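Local coordinates for periplasmic binding protein (Thermotoga lettingae TMO, PDB 4RY8) that binds 5-methylthioribose in the cleft between its two lobes, probably as the solute-capturing component of a sugar transporter, at residues Ile125-Leu129 and Ala200-Met204; Ala130-Asn136 and Phe164-Lys168; Ala137-Asn143 and Ile167-Ile173; Lys226-Val232 and Pro246-Gly252. The contacts are given in a common frame with arbitrary orientation. Residue numbers count along the deposited sequence, not the author numbering.

All four contacts lie in the lobe built on the sheet that contains strands 167-173, 137-142, 200-203, 226-230 and 247-252. Contact 1 is fully buried and purely side-chain: helix 118-132 lies antiparallel along central strand 200-203 through apolar groups. Contact 2 is partly exposed, where the end of the same helix turns against the start of edge strand 167-173 and alanine, aromatic and isoleucine packing joins a close glycine-bearing turn. Contacts 3 and 4 are parallel strand pairs, each interrupted by a beta bulge, on either side of strand 200-203. Contact 3 is partly buried at the sheet edge and carries charged side chains; contact 4 is buried, adds a hydroxyl network, and holds D231 against the sugar.

Contact 1 (Ile125-Leu129 and Ala200-Met204); sequences ISKQL and AVLAM
This is a buried helix-on-sheet contact in which one turn of helix 118-132 lies over strand 200-203, the middle of the sheet in its lobe. The two axes approach to 9.7 Å and run at 174°, almost exactly antiparallel, with S126 and L202 nearest at 7.4 Å between CA atoms. Residues 125-129 are regular helix, L129 N bonding to I125 O at 3.2 Å; residues 200-203 are extended, and M204 leaves the strand at phi/psi -90/10. I125 and L129, one turn apart, both point at the sheet, and alternation along the strand offers A200 and L202 to them. With I125 in t/p and L202 in t/p, I125 CG2 meets L202 CD1 at 3.9 Å. L129 CD1 lies 3.9 Å from L202 CB and 4.1 Å from A200 CB, where a methyl is small enough to admit the leucine. The flexible M204, in m/m/t, folds back so that SD is 4.0 Å from I125 CG2 and CE 3.6 Å from S126 OG. S126 is a small residue that can sit here buried because its hydroxyl bonds to G122 O in the preceding turn. W157 of helix 148-163 packs beside S126 and L202. M204 itself touches the bound 5-methylthioribose, so the layer ends at the ligand pocket, as the C-terminal ends of the strands do in the alpha/beta lobes of type I periplasmic binding proteins.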
loop_
_atom_site.group_PDB
_atom_site.type_symbol
_atom_site.label_atom_id
_atom_site.label_comp_id
_atom_site.label_asym_id
_atom_site.label_seq_id
_atom_site.Cartn_x
_atom_site.Cartn_y
_atom_site.Cartn_z
ATOM N N ILE C 125 -0.584 4.590 7.035
ATOM C CA ILE C 125 -0.670 5.571 8.124
ATOM C C ILE C 125 -0.165 6.908 7.641
ATOM O O ILE C 125 -0.746 7.936 8.012
ATOM C CB ILE C 125 -0.005 5.115 9.459
ATOM C CG1 ILE C 125 -0.402 6.052 10.589
ATOM C CG2 ILE C 125 1.553 5.089 9.293
ATOM C CD1 ILE C 125 -1.846 6.014 11.069
ATOM N N SER C 126 0.944 6.931 6.875
ATOM C CA SER C 126 1.468 8.214 6.391
ATOM C C SER C 126 0.484 8.967 5.451
ATOM O O SER C 126 0.308 10.183 5.599
ATOM C CB SER C 126 2.921 8.088 5.754
ATOM O OG SER C 126 3.766 7.294 6.550
ATOM N N LYS C 127 -0.146 8.257 4.514
ATOM C CA LYS C 127 -1.215 8.809 3.657
ATOM C C LYS C 127 -2.422 9.299 4.462
ATOM O O LYS C 127 -3.003 10.307 4.097
ATOM C CB LYS C 127 -1.752 7.790 2.651
ATOM C CG LYS C 127 -3.143 8.197 2.130
ATOM C CD LYS C 127 -3.723 7.255 1.119
ATOM C CE LYS C 127 -4.480 6.127 1.743
ATOM N NZ LYS C 127 -4.742 5.056 0.749
ATOM N N GLN C 128 -2.768 8.606 5.549
ATOM C CA GLN C 128 -3.941 9.003 6.370
ATOM C C GLN C 128 -3.660 10.391 6.978
ATOM O O GLN C 128 -4.495 11.270 6.967
ATOM C CB GLN C 128 -4.158 7.990 7.470
ATOM C CG GLN C 128 -5.376 8.232 8.330
ATOM C CD GLN C 128 -6.605 7.829 7.607
ATOM O OE1 GLN C 128 -6.543 7.487 6.422
ATOM N NE2 GLN C 128 -7.729 7.830 8.307
ATOM N N LEU C 129 -2.426 10.599 7.457
ATOM C CA LEU C 129 -2.050 11.882 7.966
ATOM C C LEU C 129 -2.149 12.932 6.821
ATOM O O LEU C 129 -2.682 14.021 7.019
ATOM C CB LEU C 129 -0.612 11.822 8.557
ATOM C CG LEU C 129 -0.068 13.094 9.227
ATOM C CD1 LEU C 129 1.151 12.767 10.068
ATOM C CD2 LEU C 129 0.307 14.154 8.218
ATOM N N ALA C 200 1.278 17.843 13.962
ATOM C CA ALA C 200 0.948 16.418 13.839
ATOM C C ALA C 200 2.085 15.577 14.333
ATOM O O ALA C 200 3.234 15.994 14.276
ATOM C CB ALA C 200 0.624 16.055 12.399
ATOM N N VAL C 201 1.751 14.374 14.793
ATOM C CA VAL C 201 2.742 13.358 15.151
ATOM C C VAL C 201 2.493 12.072 14.368
ATOM O O VAL C 201 1.384 11.567 14.279
ATOM C CB VAL C 201 2.706 13.029 16.660
ATOM C CG1 VAL C 201 3.721 11.924 17.004
ATOM C CG2 VAL C 201 2.903 14.287 17.469
ATOM N N LEU C 202 3.571 11.532 13.831
ATOM C CA LEU C 202 3.562 10.257 13.170
ATOM C C LEU C 202 4.587 9.380 13.884
ATOM O O LEU C 202 5.805 9.606 13.844
ATOM C CB LEU C 202 3.885 10.431 11.696
ATOM C CG LEU C 202 4.004 9.164 10.880
ATOM C CD1 LEU C 202 2.634 8.503 10.759
ATOM C CD2 LEU C 202 4.603 9.495 9.505
ATOM N N ALA C 203 4.090 8.363 14.533
ATOM C CA ALA C 203 4.861 7.512 15.438
ATOM C C ALA C 203 4.731 6.087 14.984
ATOM O O ALA C 203 3.639 5.505 14.976
ATOM C CB ALA C 203 4.357 7.649 16.854
ATOM N N MET C 204 5.856 5.495 14.641
ATOM C CA MET C 204 5.873 4.208 13.929
ATOM C C MET C 204 5.891 2.939 14.851
ATOM O O MET C 204 6.100 1.854 14.382
ATOM C CB MET C 204 7.041 4.249 12.920
ATOM C CG MET C 204 6.837 5.189 11.691
ATOM S SD MET C 204 5.196 4.945 10.858
ATOM C CE MET C 204 5.524 5.750 9.299
#

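Contact 2 (Ala130-Asn136 and Phe164-Lys168); sequences AVDFAGN and FPGIK
A Schellman motif ends helix 118-132 here, and the turn that follows meets the start of edge strand 167-173. A130, still helical, points at the other segment: its CB sits over the face of the F164 ring, 3.8 Å from the centroid and 15° off the normal, a CH-pi contact, while A130 CA lies 3.8 Å from I167 CD1. A small alanine allows this close approach. F133 leaves helical geometry at -95/13, and its CB is 4.4 Å from I167 CD1. A134, at phi/psi 46/40, is the C-prime residue; A134 N bonds to V131 O at 3.0 Å and G135 N to A130 O at 2.8 Å. G135 also has positive phi (72/8), which favours glycine, and F133-N136 form a type I' turn closed by N136 N to F133 O at 3.1 Å. Opposite, F164-I167 make a type I turn, I167 N to F164 O at 2.9 Å. F164 (chi1 m) also stacks edge-to-face on Y278 of the second subunit. N136 and G166 are nearest, 4.4 Å between CA atoms, with N136 CA 3.5 Å from G166 O. Glycine is needed at 166: a CB there would fall 2.3 Å from G135 O.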
loop_
_atom_site.group_PDB
_atom_site.type_symbol
_atom_site.label_atom_id
_atom_site.label_comp_id
_atom_site.label_asym_id
_atom_site.label_seq_id
_atom_site.Cartn_x
_atom_site.Cartn_y
_atom_site.Cartn_z
ATOM N N ALA C 130 -1.598 12.621 5.650
ATOM C CA ALA C 130 -1.521 13.559 4.527
ATOM C C ALA C 130 -2.858 14.035 4.085
ATOM O O ALA C 130 -3.100 15.204 3.997
ATOM C CB ALA C 130 -0.789 12.901 3.369
ATOM N N VAL C 131 -3.736 13.090 3.829
ATOM C CA VAL C 131 -5.108 13.372 3.484
ATOM C C VAL C 131 -5.911 14.138 4.597
ATOM O O VAL C 131 -6.683 15.061 4.289
ATOM C CB VAL C 131 -5.806 12.043 3.082
ATOM C CG1 VAL C 131 -7.312 12.222 2.937
ATOM C CG2 VAL C 131 -5.195 11.535 1.797
ATOM N N ASP C 132 -5.788 13.741 5.857
ATOM C CA ASP C 132 -6.451 14.471 6.914
ATOM C C ASP C 132 -6.055 15.911 6.980
ATOM O O ASP C 132 -6.847 16.749 7.363
ATOM C CB ASP C 132 -6.159 13.837 8.272
ATOM C CG ASP C 132 -7.062 12.648 8.571
ATOM O OD1 ASP C 132 -7.838 12.244 7.673
ATOM O OD2 ASP C 132 -6.975 12.136 9.709
ATOM N N PHE C 133 -4.804 16.213 6.651
ATOM C CA PHE C 133 -4.338 17.577 6.620
ATOM C C PHE C 133 -4.397 18.237 5.223
ATOM O O PHE C 133 -3.826 19.316 5.033
ATOM C CB PHE C 133 -2.887 17.592 7.180
ATOM C CG PHE C 133 -2.831 17.556 8.669
ATOM C CD1 PHE C 133 -2.883 16.353 9.350
ATOM C CD2 PHE C 133 -2.747 18.747 9.407
ATOM C CE1 PHE C 133 -2.835 16.319 10.728
ATOM C CE2 PHE C 133 -2.691 18.722 10.771
ATOM C CZ PHE C 133 -2.749 17.509 11.443
ATOM N N ALA C 134 -5.100 17.634 4.254
ATOM C CA ALA C 134 -5.110 18.145 2.866
ATOM C C ALA C 134 -3.701 18.494 2.378
ATOM O O ALA C 134 -3.533 19.491 1.712
ATOM C CB ALA C 134 -6.004 19.359 2.689
ATOM N N GLY C 135 -2.719 17.663 2.720
ATOM C CA GLY C 135 -1.329 17.800 2.247
ATOM C C GLY C 135 -0.489 18.929 2.812
ATOM O O GLY C 135 0.627 19.156 2.308
ATOM N N ASN C 136 -0.997 19.640 3.827
ATOM C CA ASN C 136 -0.208 20.625 4.596
ATOM C C ASN C 136 -0.181 20.338 6.116
ATOM O O ASN C 136 -1.219 20.409 6.802
ATOM C CB ASN C 136 -0.765 22.034 4.377
ATOM C CG ASN C 136 -0.610 22.503 2.950
ATOM O OD1 ASN C 136 0.505 22.721 2.458
ATOM N ND2 ASN C 136 -1.720 22.624 2.263
ATOM N N PHE C 164 3.354 14.524 -1.363
ATOM C CA PHE C 164 2.729 15.659 -0.691
ATOM C C PHE C 164 3.768 16.628 -0.088
ATOM O O PHE C 164 4.063 16.541 1.110
ATOM C CB PHE C 164 1.823 15.171 0.436
ATOM C CG PHE C 164 0.819 14.120 0.024
ATOM C CD1 PHE C 164 -0.413 14.482 -0.512
ATOM C CD2 PHE C 164 1.076 12.778 0.230
ATOM C CE1 PHE C 164 -1.360 13.516 -0.856
ATOM C CE2 PHE C 164 0.137 11.798 -0.123
ATOM C CZ PHE C 164 -1.086 12.167 -0.641
ATOM N N PRO C 165 4.269 17.582 -0.879
ATOM C CA PRO C 165 5.407 18.361 -0.375
ATOM C C PRO C 165 5.066 19.439 0.649
ATOM O O PRO C 165 5.987 20.049 1.219
ATOM C CB PRO C 165 6.031 18.958 -1.649
ATOM C CG PRO C 165 4.919 18.979 -2.630
ATOM C CD PRO C 165 3.995 17.839 -2.298
ATOM N N GLY C 166 3.778 19.661 0.912
ATOM C CA GLY C 166 3.385 20.421 2.056
ATOM C C GLY C 166 3.392 19.665 3.383
ATOM O O GLY C 166 3.220 20.274 4.416
ATOM N N ILE C 167 3.586 18.346 3.364
ATOM C CA ILE C 167 3.682 17.541 4.570
ATOM C C ILE C 167 5.147 17.568 4.953
ATOM O O ILE C 167 5.983 16.954 4.266
ATOM C CB ILE C 167 3.198 16.108 4.324
ATOM C CG1 ILE C 167 1.740 16.135 3.886
ATOM C CG2 ILE C 167 3.303 15.265 5.593
ATOM C CD1 ILE C 167 0.769 16.523 4.978
ATOM N N LYS C 168 5.472 18.334 5.998
ATOM C CA LYS C 168 6.887 18.652 6.275
ATOM C C LYS C 168 7.342 17.915 7.530
ATOM O O LYS C 168 6.618 17.865 8.503
ATOM C CB LYS C 168 7.109 20.148 6.536
ATOM C CG LYS C 168 6.657 21.099 5.450
ATOM C CD LYS C 168 7.628 21.122 4.294
ATOM C CE LYS C 168 7.123 22.029 3.176
ATOM N NZ LYS C 168 7.186 23.472 3.531
#

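Contact 3 (Ala137-Asn143 and Ile167-Ile173); sequences ANVIYVN and IKEVAKI
Segments 137-143 and 167-173 run as parallel strands, their axes 4.6 Å apart at closest and crossing at -42°. The register begins A137-I167, N138-K168, V139-E169, then slips by one to I140-A171, Y141-K172, V142-I173: V170 is the extra residue of a beta bulge, its phi/psi of -104/-15 breaking the extended chain. Hydrogen bonds pass through the bulge: K168 N to A137 O, V139 N to K168 O and V170 N to V139 O, all 2.8 Å, then Y141 N to A171 O at 2.7 Å, I173 N to Y141 O at 2.8 Å and N143 N to I173 O at 3.0 Å. One face carries A137, V139, I167 and Y141 towards helix 148-163: A137 CB meets I167 CD1 at 3.8 Å, V139 CG2 meets I167 CG2 at 4.0 Å, and Y141 CD2 lies 3.8 Å from the aliphatic K172 CG. E169 suits this face because OE1 is paired with W157 and K161 of that helix. Y141 OH accepts from N143 ND2 at 3.0 Å and bonds D154. On the other face, beneath helix 180-194, branched residues fill the space, I140 CG2 to I173 CD1 at 3.8 Å and V142 CG2 to I173 CG1 at 3.9 Å. Strand 137-142, helix 148-163 and strand 167-173 together form a beta-alpha-beta unit, the repeating element of this Rossmann-like lobe.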
loop_
_atom_site.group_PDB
_atom_site.type_symbol
_atom_site.label_atom_id
_atom_site.label_comp_id
_atom_site.label_asym_id
_atom_site.label_seq_id
_atom_site.Cartn_x
_atom_site.Cartn_y
_atom_site.Cartn_z
ATOM N N ALA C 137 1.006 20.038 6.634
ATOM C CA ALA C 137 1.208 19.732 8.041
ATOM C C ALA C 137 2.669 19.898 8.418
ATOM O O ALA C 137 3.535 19.607 7.606
ATOM C CB ALA C 137 0.829 18.304 8.361
ATOM N N ASN C 138 2.897 20.240 9.692
ATOM C CA ASN C 138 4.228 20.267 10.321
ATOM C C ASN C 138 4.407 19.075 11.300
ATOM O O ASN C 138 3.960 19.101 12.446
ATOM C CB ASN C 138 4.413 21.595 11.070
ATOM C CG ASN C 138 4.355 22.813 10.153
ATOM O OD1 ASN C 138 3.809 23.856 10.517
ATOM N ND2 ASN C 138 4.927 22.688 8.982
ATOM N N VAL C 139 5.093 18.046 10.837
ATOM C CA VAL C 139 5.070 16.757 11.483
ATOM C C VAL C 139 6.287 16.530 12.325
ATOM O O VAL C 139 7.446 16.696 11.818
ATOM C CB VAL C 139 5.005 15.629 10.410
ATOM C CG1 VAL C 139 4.950 14.257 11.073
ATOM C CG2 VAL C 139 3.806 15.851 9.507
ATOM N N ILE C 140 6.026 16.122 13.571
ATOM C CA ILE C 140 7.017 15.459 14.465
ATOM C C ILE C 140 7.004 13.963 14.212
ATOM O O ILE C 140 6.029 13.278 14.463
ATOM C CB ILE C 140 6.803 15.779 15.952
ATOM C CG1 ILE C 140 6.973 17.319 16.146
ATOM C CG2 ILE C 140 7.777 14.965 16.835
ATOM C CD1 ILE C 140 6.493 17.885 17.453
ATOM N N TYR C 141 8.100 13.457 13.670
ATOM C CA TYR C 141 8.210 12.050 13.260
ATOM C C TYR C 141 8.901 11.280 14.370
ATOM O O TYR C 141 10.043 11.592 14.751
ATOM C CB TYR C 141 9.077 11.987 12.022
ATOM C CG TYR C 141 9.350 10.628 11.404
ATOM C CD1 TYR C 141 8.352 9.668 11.247
ATOM C CD2 TYR C 141 10.567 10.369 10.823
ATOM C CE1 TYR C 141 8.623 8.472 10.643
ATOM C CE2 TYR C 141 10.834 9.175 10.216
ATOM C CZ TYR C 141 9.843 8.240 10.100
ATOM O OH TYR C 141 10.108 7.088 9.444
ATOM N N VAL C 142 8.257 10.229 14.856
ATOM C CA VAL C 142 8.856 9.434 15.931
ATOM C C VAL C 142 9.168 8.033 15.421
ATOM O O VAL C 142 8.266 7.190 15.164
ATOM C CB VAL C 142 8.000 9.362 17.163
ATOM C CG1 VAL C 142 8.853 8.914 18.336
ATOM C CG2 VAL C 142 7.284 10.680 17.439
ATOM N N ASN C 143 10.461 7.816 15.206
ATOM C CA ASN C 143 10.947 6.565 14.676
ATOM C C ASN C 143 12.438 6.581 14.774
ATOM O O ASN C 143 13.028 7.646 15.000
ATOM C CB ASN C 143 10.523 6.404 13.207
ATOM C CG ASN C 143 10.636 4.976 12.704
ATOM O OD1 ASN C 143 10.701 4.010 13.482
ATOM N ND2 ASN C 143 10.633 4.830 11.404
ATOM N N ILE C 167 3.586 18.346 3.364
ATOM C CA ILE C 167 3.682 17.541 4.570
ATOM C C ILE C 167 5.147 17.568 4.953
ATOM O O ILE C 167 5.983 16.954 4.266
ATOM C CB ILE C 167 3.198 16.108 4.324
ATOM C CG1 ILE C 167 1.740 16.135 3.886
ATOM C CG2 ILE C 167 3.303 15.265 5.593
ATOM C CD1 ILE C 167 0.769 16.523 4.978
ATOM N N LYS C 168 5.472 18.334 5.998
ATOM C CA LYS C 168 6.887 18.652 6.275
ATOM C C LYS C 168 7.342 17.915 7.530
ATOM O O LYS C 168 6.618 17.865 8.503
ATOM C CB LYS C 168 7.109 20.148 6.536
ATOM C CG LYS C 168 6.657 21.099 5.450
ATOM C CD LYS C 168 7.628 21.122 4.294
ATOM C CE LYS C 168 7.123 22.029 3.176
ATOM N NZ LYS C 168 7.186 23.472 3.531
ATOM N N GLU C 169 8.557 17.365 7.518
ATOM C CA GLU C 169 9.114 16.799 8.725
ATOM C C GLU C 169 9.801 17.958 9.418
ATOM O O GLU C 169 10.694 18.544 8.860
ATOM C CB GLU C 169 10.117 15.683 8.407
ATOM C CG GLU C 169 10.718 15.032 9.653
ATOM C CD GLU C 169 11.565 13.803 9.371
ATOM O OE1 GLU C 169 11.202 12.907 8.561
ATOM O OE2 GLU C 169 12.608 13.706 10.020
ATOM N N VAL C 170 9.357 18.323 10.607
ATOM C CA VAL C 170 10.012 19.401 11.350
ATOM C C VAL C 170 10.884 18.888 12.505
ATOM O O VAL C 170 11.692 19.648 13.042
ATOM C CB VAL C 170 9.004 20.433 11.888
ATOM C CG1 VAL C 170 8.152 20.996 10.759
ATOM C CG2 VAL C 170 8.143 19.828 12.982
ATOM N N ALA C 171 10.708 17.629 12.895
ATOM C CA ALA C 171 11.600 16.920 13.825
ATOM C C ALA C 171 11.452 15.419 13.678
ATOM O O ALA C 171 10.332 14.912 13.372
ATOM C CB ALA C 171 11.361 17.317 15.272
ATOM N N LYS C 172 12.586 14.725 13.848
ATOM C CA LYS C 172 12.669 13.262 14.059
ATOM C C LYS C 172 13.142 12.911 15.478
ATOM O O LYS C 172 14.253 13.259 15.881
ATOM C CB LYS C 172 13.678 12.624 13.083
ATOM C CG LYS C 172 13.608 11.100 13.038
ATOM C CD LYS C 172 14.537 10.499 11.981
ATOM C CE LYS C 172 14.680 9.041 12.240
ATOM N NZ LYS C 172 15.079 8.294 11.052
ATOM N N ILE C 173 12.345 12.176 16.236
ATOM C CA ILE C 173 12.767 11.829 17.595
ATOM C C ILE C 173 12.516 10.377 17.841
ATOM O O ILE C 173 11.776 9.694 17.075
ATOM C CB ILE C 173 12.061 12.707 18.663
ATOM C CG1 ILE C 173 10.567 12.476 18.652
ATOM C CG2 ILE C 173 12.381 14.186 18.466
ATOM C CD1 ILE C 173 9.837 13.351 19.646
#

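Contact 4 (Lys226-Val232 and Pro246-Gly252); sequences KVYSVDV and PWVATVG. With SR1 (5-S-methyl-5-thio-alpha-D-ribofuranose), chain G.
D231 belongs to the 5-methylthioribose pocket, where its carboxylate accepts two of the sugar's hydroxyls, SR1 O2 to D231 OD1 at 2.7 Å and SR1 O3 to D231 OD2 at 2.5 Å. Segments 226-232 and 246-252 run parallel, axes 4.5 Å apart at 13°. V227 N bonds P246 O (2.8 Å), V248 N V227 O (3.0 Å), S229 N A249 O (3.1 Å), V251 N S229 O (3.2 Å) and D231 N V251 O (2.9 Å). A beta bulge at V248 (-99/-26) shifts the register from V227-W247 to Y228-A249. With helix 234-240 the strands make a beta-alpha-beta unit. On the face of V227, S229, W247 and T250, under helices 206-219 and 234-240, small hydroxyl residues fit: W247 NE1 donates to S229 OG (2.8 Å), which donates to T250 OG1 (2.8 Å), which donates to D231 O (2.5 Å). Y228 points to the other face, toward helix 118-132, where its OH bonds D132; bulge residue V248 turns toward strand 226-230, setting CG2 over the Y228 ring, 3.9 Å from its centroid (CH-pi). At G252 a CB would stand 3.1 Å from D231 CA.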
loop_
_atom_site.group_PDB
_atom_site.type_symbol
_atom_site.label_atom_id
_atom_site.label_comp_id
_atom_site.label_asym_id
_atom_site.label_seq_id
_atom_site.Cartn_x
_atom_site.Cartn_y
_atom_site.Cartn_z
ATOM N N LYS C 226 -2.649 16.221 16.183
ATOM C CA LYS C 226 -3.291 14.982 15.783
ATOM C C LYS C 226 -2.201 13.937 15.668
ATOM O O LYS C 226 -1.156 14.214 15.116
ATOM C CB LYS C 226 -4.047 15.182 14.470
ATOM C CG LYS C 226 -5.335 15.971 14.645
ATOM C CD LYS C 226 -6.279 15.668 13.503
ATOM C CE LYS C 226 -7.414 16.670 13.434
ATOM N NZ LYS C 226 -8.351 16.267 12.344
ATOM N N VAL C 227 -2.417 12.776 16.263
ATOM C CA VAL C 227 -1.405 11.742 16.338
ATOM C C VAL C 227 -1.815 10.527 15.540
ATOM O O VAL C 227 -2.933 10.083 15.646
ATOM C CB VAL C 227 -1.107 11.327 17.793
ATOM C CG1 VAL C 227 0.078 10.337 17.828
ATOM C CG2 VAL C 227 -0.819 12.566 18.638
ATOM N N TYR C 228 -0.886 10.046 14.718
ATOM C CA TYR C 228 -1.039 8.887 13.843
ATOM C C TYR C 228 0.030 7.890 14.281
ATOM O O TYR C 228 1.197 8.268 14.446
ATOM C CB TYR C 228 -0.847 9.299 12.357
ATOM C CG TYR C 228 -1.903 10.334 11.944
ATOM C CD1 TYR C 228 -1.785 11.676 12.329
ATOM C CD2 TYR C 228 -3.048 9.970 11.247
ATOM C CE1 TYR C 228 -2.746 12.616 11.999
ATOM C CE2 TYR C 228 -4.013 10.918 10.929
ATOM C CZ TYR C 228 -3.865 12.217 11.312
ATOM O OH TYR C 228 -4.797 13.148 11.015
ATOM N N SER C 229 -0.360 6.630 14.485
ATOM C CA SER C 229 0.588 5.603 14.906
ATOM C C SER C 229 0.438 4.283 14.145
ATOM O O SER C 229 -0.357 4.135 13.224
ATOM C CB SER C 229 0.421 5.352 16.392
ATOM O OG SER C 229 -0.863 4.722 16.568
ATOM N N VAL C 230 1.262 3.344 14.544
ATOM C CA VAL C 230 1.135 1.991 14.176
ATOM C C VAL C 230 0.864 1.184 15.449
ATOM O O VAL C 230 1.285 1.574 16.555
ATOM C CB VAL C 230 2.457 1.548 13.500
ATOM C CG1 VAL C 230 2.447 0.116 13.092
ATOM C CG2 VAL C 230 2.697 2.384 12.284
ATOM N N ASP C 231 0.278 0.006 15.250
ATOM C CA ASP C 231 -0.003 -0.989 16.282
ATOM C C ASP C 231 -1.312 -0.658 16.986
ATOM O O ASP C 231 -1.733 0.481 17.047
ATOM C CB ASP C 231 1.108 -1.225 17.326
ATOM C CG ASP C 231 2.445 -1.550 16.688
ATOM O OD1 ASP C 231 2.461 -2.376 15.757
ATOM O OD2 ASP C 231 3.483 -0.965 17.112
ATOM N N VAL C 232 -1.957 -1.707 17.459
ATOM C CA VAL C 232 -3.174 -1.548 18.254
ATOM C C VAL C 232 -3.142 -2.608 19.367
ATOM O O VAL C 232 -2.690 -3.767 19.168
ATOM C CB VAL C 232 -4.417 -1.581 17.351
ATOM C CG1 VAL C 232 -4.541 -2.932 16.659
ATOM C CG2 VAL C 232 -5.680 -1.204 18.128
ATOM N N PRO C 246 -5.842 13.410 21.371
ATOM C CA PRO C 246 -5.310 13.769 20.062
ATOM C C PRO C 246 -4.976 12.537 19.196
ATOM O O PRO C 246 -4.560 12.691 18.045
ATOM C CB PRO C 246 -4.018 14.511 20.410
ATOM C CG PRO C 246 -3.544 13.808 21.647
ATOM C CD PRO C 246 -4.825 13.493 22.424
ATOM N N TRP C 247 -5.158 11.330 19.733
ATOM C CA TRP C 247 -4.770 10.121 19.002
ATOM C C TRP C 247 -5.864 9.726 18.019
ATOM O O TRP C 247 -6.884 9.146 18.422
ATOM C CB TRP C 247 -4.469 9.003 19.987
ATOM C CG TRP C 247 -3.633 7.843 19.416
ATOM C CD1 TRP C 247 -3.370 7.561 18.113
ATOM C CD2 TRP C 247 -3.036 6.808 20.182
ATOM N NE1 TRP C 247 -2.593 6.420 18.022
ATOM C CE2 TRP C 247 -2.362 5.952 19.288
ATOM C CE3 TRP C 247 -2.955 6.550 21.553
ATOM C CZ2 TRP C 247 -1.698 4.828 19.714
ATOM C CZ3 TRP C 247 -2.227 5.443 21.978
ATOM C CH2 TRP C 247 -1.625 4.600 21.069
ATOM N N VAL C 248 -5.690 10.035 16.732
ATOM C CA VAL C 248 -6.845 9.909 15.787
ATOM C C VAL C 248 -6.922 8.635 14.926
ATOM O O VAL C 248 -8.004 8.211 14.533
ATOM C CB VAL C 248 -7.046 11.175 14.916
ATOM C CG1 VAL C 248 -7.363 12.380 15.798
ATOM C CG2 VAL C 248 -5.859 11.457 14.081
ATOM N N ALA C 249 -5.787 8.006 14.670
ATOM C CA ALA C 249 -5.742 6.786 13.906
ATOM C C ALA C 249 -4.458 6.000 14.179
ATOM O O ALA C 249 -3.411 6.579 14.519
ATOM C CB ALA C 249 -5.844 7.091 12.415
ATOM N N THR C 250 -4.587 4.681 14.051
ATOM C CA THR C 250 -3.469 3.755 14.026
ATOM C C THR C 250 -3.760 2.683 12.962
ATOM O O THR C 250 -4.914 2.399 12.571
ATOM C CB THR C 250 -3.219 3.104 15.439
ATOM O OG1 THR C 250 -1.952 2.433 15.494
ATOM C CG2 THR C 250 -4.300 2.099 15.795
ATOM N N VAL C 251 -2.684 2.106 12.481
ATOM C CA VAL C 251 -2.715 1.033 11.535
ATOM C C VAL C 251 -2.017 -0.168 12.163
ATOM O O VAL C 251 -0.870 -0.085 12.623
ATOM C CB VAL C 251 -2.038 1.513 10.226
ATOM C CG1 VAL C 251 -1.653 0.342 9.339
ATOM C CG2 VAL C 251 -3.020 2.478 9.530
ATOM N N GLY C 252 -2.698 -1.300 12.187
ATOM C CA GLY C 252 -2.070 -2.492 12.761
ATOM C C GLY C 252 -2.745 -3.827 12.581
ATOM O O GLY C 252 -3.683 -3.964 11.787
HETATM C CS SR1 G . 11.198 -1.797 18.025
HETATM S S SR1 G . 10.443 -2.478 16.567
HETATM C C5 SR1 G . 8.748 -2.179 17.124
HETATM C C4 SR1 G . 7.731 -2.658 16.090
HETATM O O4 SR1 G . 7.983 -4.011 15.893
HETATM C C1 SR1 G . 6.761 -4.771 15.811
HETATM O O1 SR1 G . 6.695 -5.309 14.534
HETATM C C2 SR1 G . 5.576 -3.851 16.061
HETATM O O2 SR1 G . 4.668 -3.613 14.951
HETATM C C3 SR1 G . 6.267 -2.577 16.504
HETATM O O3 SR1 G . 5.642 -1.440 15.924
#